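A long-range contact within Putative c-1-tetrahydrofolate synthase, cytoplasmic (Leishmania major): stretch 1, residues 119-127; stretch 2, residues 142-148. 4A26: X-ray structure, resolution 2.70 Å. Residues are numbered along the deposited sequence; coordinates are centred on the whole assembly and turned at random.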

# COMPACT_ATOMS: atom_id res chain seq x y z
N HIS A 119 7.07 -18.18 -3.99
CA HIS A 119 5.68 -18.36 -3.61
C HIS A 119 5.32 -17.33 -2.53
O HIS A 119 6.07 -17.15 -1.57
CB HIS A 119 5.43 -19.79 -3.12
CG HIS A 119 5.17 -20.76 -4.23
ND1 HIS A 119 4.34 -21.85 -4.09
CD2 HIS A 119 5.60 -20.78 -5.52
CE1 HIS A 119 4.29 -22.51 -5.23
NE2 HIS A 119 5.05 -21.88 -6.11
N PRO A 120 4.17 -16.65 -2.69
CA PRO A 120 3.73 -15.62 -1.74
C PRO A 120 3.86 -16.00 -0.27
O PRO A 120 4.20 -15.15 0.55
CB PRO A 120 2.26 -15.43 -2.10
CG PRO A 120 2.19 -15.72 -3.55
CD PRO A 120 3.23 -16.77 -3.82
N HIS A 121 3.61 -17.27 0.04
CA HIS A 121 3.62 -17.75 1.43
C HIS A 121 5.02 -18.10 1.96
O HIS A 121 5.15 -18.48 3.13
CB HIS A 121 2.65 -18.94 1.60
CG HIS A 121 3.14 -20.24 1.02
ND1 HIS A 121 2.83 -20.65 -0.26
CD2 HIS A 121 3.90 -21.22 1.55
CE1 HIS A 121 3.38 -21.82 -0.49
NE2 HIS A 121 4.04 -22.19 0.59
N LYS A 122 6.05 -17.96 1.13
CA LYS A 122 7.44 -18.15 1.58
C LYS A 122 8.29 -16.88 1.40
O LYS A 122 9.51 -16.91 1.56
CB LYS A 122 8.09 -19.32 0.84
CG LYS A 122 7.41 -20.65 1.06
CD LYS A 122 8.22 -21.80 0.51
CE LYS A 122 7.61 -23.15 0.88
NZ LYS A 122 8.48 -24.29 0.51
N ASP A 123 7.63 -15.76 1.09
CA ASP A 123 8.30 -14.50 0.79
C ASP A 123 8.71 -13.79 2.09
O ASP A 123 8.09 -12.80 2.49
CB ASP A 123 7.37 -13.63 -0.05
CG ASP A 123 7.95 -12.26 -0.38
OD1 ASP A 123 9.19 -12.11 -0.41
OD2 ASP A 123 7.16 -11.33 -0.63
N ALA A 124 9.78 -14.28 2.72
CA ALA A 124 10.19 -13.81 4.04
C ALA A 124 10.52 -12.31 4.13
O ALA A 124 10.35 -11.70 5.19
CB ALA A 124 11.38 -14.63 4.54
N ASP A 125 11.01 -11.72 3.03
CA ASP A 125 11.30 -10.28 3.00
C ASP A 125 10.08 -9.43 2.63
O ASP A 125 10.10 -8.21 2.79
CB ASP A 125 12.48 -9.98 2.05
CG ASP A 125 13.82 -9.93 2.77
OD1 ASP A 125 13.87 -9.43 3.92
OD2 ASP A 125 14.84 -10.36 2.16
N ALA A 126 9.02 -10.07 2.14
CA ALA A 126 7.79 -9.37 1.74
C ALA A 126 8.03 -8.44 0.56
O ALA A 126 7.56 -7.29 0.56
CB ALA A 126 7.22 -8.60 2.92
N LEU A 127 8.76 -8.93 -0.44
CA LEU A 127 9.13 -8.15 -1.62
C LEU A 127 8.15 -8.30 -2.79
O LEU A 127 8.19 -7.52 -3.74
CB LEU A 127 10.54 -8.54 -2.08
CG LEU A 127 11.67 -8.08 -1.16
CD1 LEU A 127 12.93 -8.92 -1.36
CD2 LEU A 127 11.97 -6.60 -1.36
N PRO A 142 -1.10 -9.33 5.92
CA PRO A 142 -0.18 -10.11 5.10
C PRO A 142 0.53 -11.18 5.92
O PRO A 142 0.70 -11.00 7.13
CB PRO A 142 0.82 -9.07 4.61
CG PRO A 142 0.85 -8.06 5.70
CD PRO A 142 -0.53 -8.02 6.28
N PRO A 143 0.94 -12.29 5.28
CA PRO A 143 1.72 -13.30 5.99
C PRO A 143 3.06 -12.76 6.48
O PRO A 143 3.54 -13.16 7.54
CB PRO A 143 1.94 -14.39 4.93
CG PRO A 143 1.80 -13.68 3.63
CD PRO A 143 0.77 -12.62 3.86
N PHE A 144 3.65 -11.84 5.71
CA PHE A 144 4.91 -11.20 6.05
C PHE A 144 4.83 -9.69 5.89
O PHE A 144 4.28 -9.19 4.90
CB PHE A 144 6.03 -11.72 5.15
CG PHE A 144 6.11 -13.21 5.08
CD1 PHE A 144 6.72 -13.93 6.10
CD2 PHE A 144 5.58 -13.90 4.00
CE1 PHE A 144 6.80 -15.31 6.03
CE2 PHE A 144 5.66 -15.27 3.93
CZ PHE A 144 6.27 -15.98 4.95
N THR A 145 5.38 -8.97 6.86
CA THR A 145 5.61 -7.53 6.74
C THR A 145 7.10 -7.32 6.50
O THR A 145 7.91 -8.14 6.95
CB THR A 145 5.18 -6.76 8.01
OG1 THR A 145 5.46 -7.56 9.18
CG2 THR A 145 3.70 -6.46 7.97
N PRO A 146 7.48 -6.25 5.78
CA PRO A 146 8.90 -5.97 5.56
C PRO A 146 9.65 -5.83 6.88
O PRO A 146 9.21 -5.10 7.76
CB PRO A 146 8.89 -4.65 4.79
CG PRO A 146 7.60 -4.63 4.11
CD PRO A 146 6.64 -5.30 5.04
N CYS A 147 10.77 -6.54 7.00
CA CYS A 147 11.48 -6.69 8.26
C CYS A 147 11.78 -5.37 8.96
O CYS A 147 11.25 -5.11 10.04
CB CYS A 147 12.77 -7.47 8.05
SG CYS A 147 12.47 -9.14 7.44
N THR A 148 12.63 -4.54 8.35
CA THR A 148 13.02 -3.27 8.96
C THR A 148 11.79 -2.46 9.35
O THR A 148 11.72 -1.92 10.45
CB THR A 148 13.92 -2.44 8.04
OG1 THR A 148 15.12 -3.17 7.76
CG2 THR A 148 14.30 -1.12 8.69

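The two stretches are held together by packing rather than by hydrogen bonds: the aromatic ring of F144 lies against the backbone of P120 to A124, and A126 fits against the chain that runs from F144 to P146. No hydrogen bond crosses between them, and together they bury 391 Å² of surface.

F144 is the centre of the contact, with 111 Å² of its area covered by the first stretch. Its CA-to-CB bond points toward that stretch, and the m rotamer (chi1 −51°) carries the ring along the backbone. Over one face lies A124, whose CA sits 4.2 Å from the ring centroid and 16° off the ring normal, a CH-pi contact. The carbonyl carbon of D123 covers the same face, and D123 O, 3.1 Å from F144 CD2, lies on the same side of the ring plane as A124 CA. Near the ring plane, the edge meets carbonyl oxygens: H121 O is 3.3 Å from F144 CZ, and P120 O is 3.7 Å from F144 CE2. These two contacts set the partly positive ring hydrogens against electron-rich oxygens. The ring meets mainly backbone, and the CA-to-CB bonds of H121, K122 and A124 point away from the second stretch; K122 NZ finds its hydrogen bond elsewhere in the structure.

The first stretch holds its shape through its own hydrogen bonds. K122 N donates to H119 O (2.8 Å), and a type I turn from D123 to A126 is closed by A126 N donating to D123 O (2.9 Å). Beyond the turn, L127 N makes a weak bond to D123 OD1 (3.2 Å).

A126, which follows the two central residues of the turn, has a positive phi (65°) and directs its methyl group toward the second stretch. A126 CB lies 3.6 Å from F144 O and 4.0 Å from both F144 CB and P146 CD. P146 suits this place in two ways: its ring offers an apolar surface, and, having no amide hydrogen, its nitrogen can sit 3.7 Å from A126 CB without leaving a donor unpaired.

P146 is also the N-cap residue of the helix that begins at C147. D125 O also approaches P146, 3.8 Å from P146 CA. The buried thiol of C147 completes the contact, its SG lying 4.0 Å from A124 O and 3.8 Å from D125 OD1. Although the CA-to-CB bond of D125 points away, the end of its side chain comes nearer and reaches the sulfur.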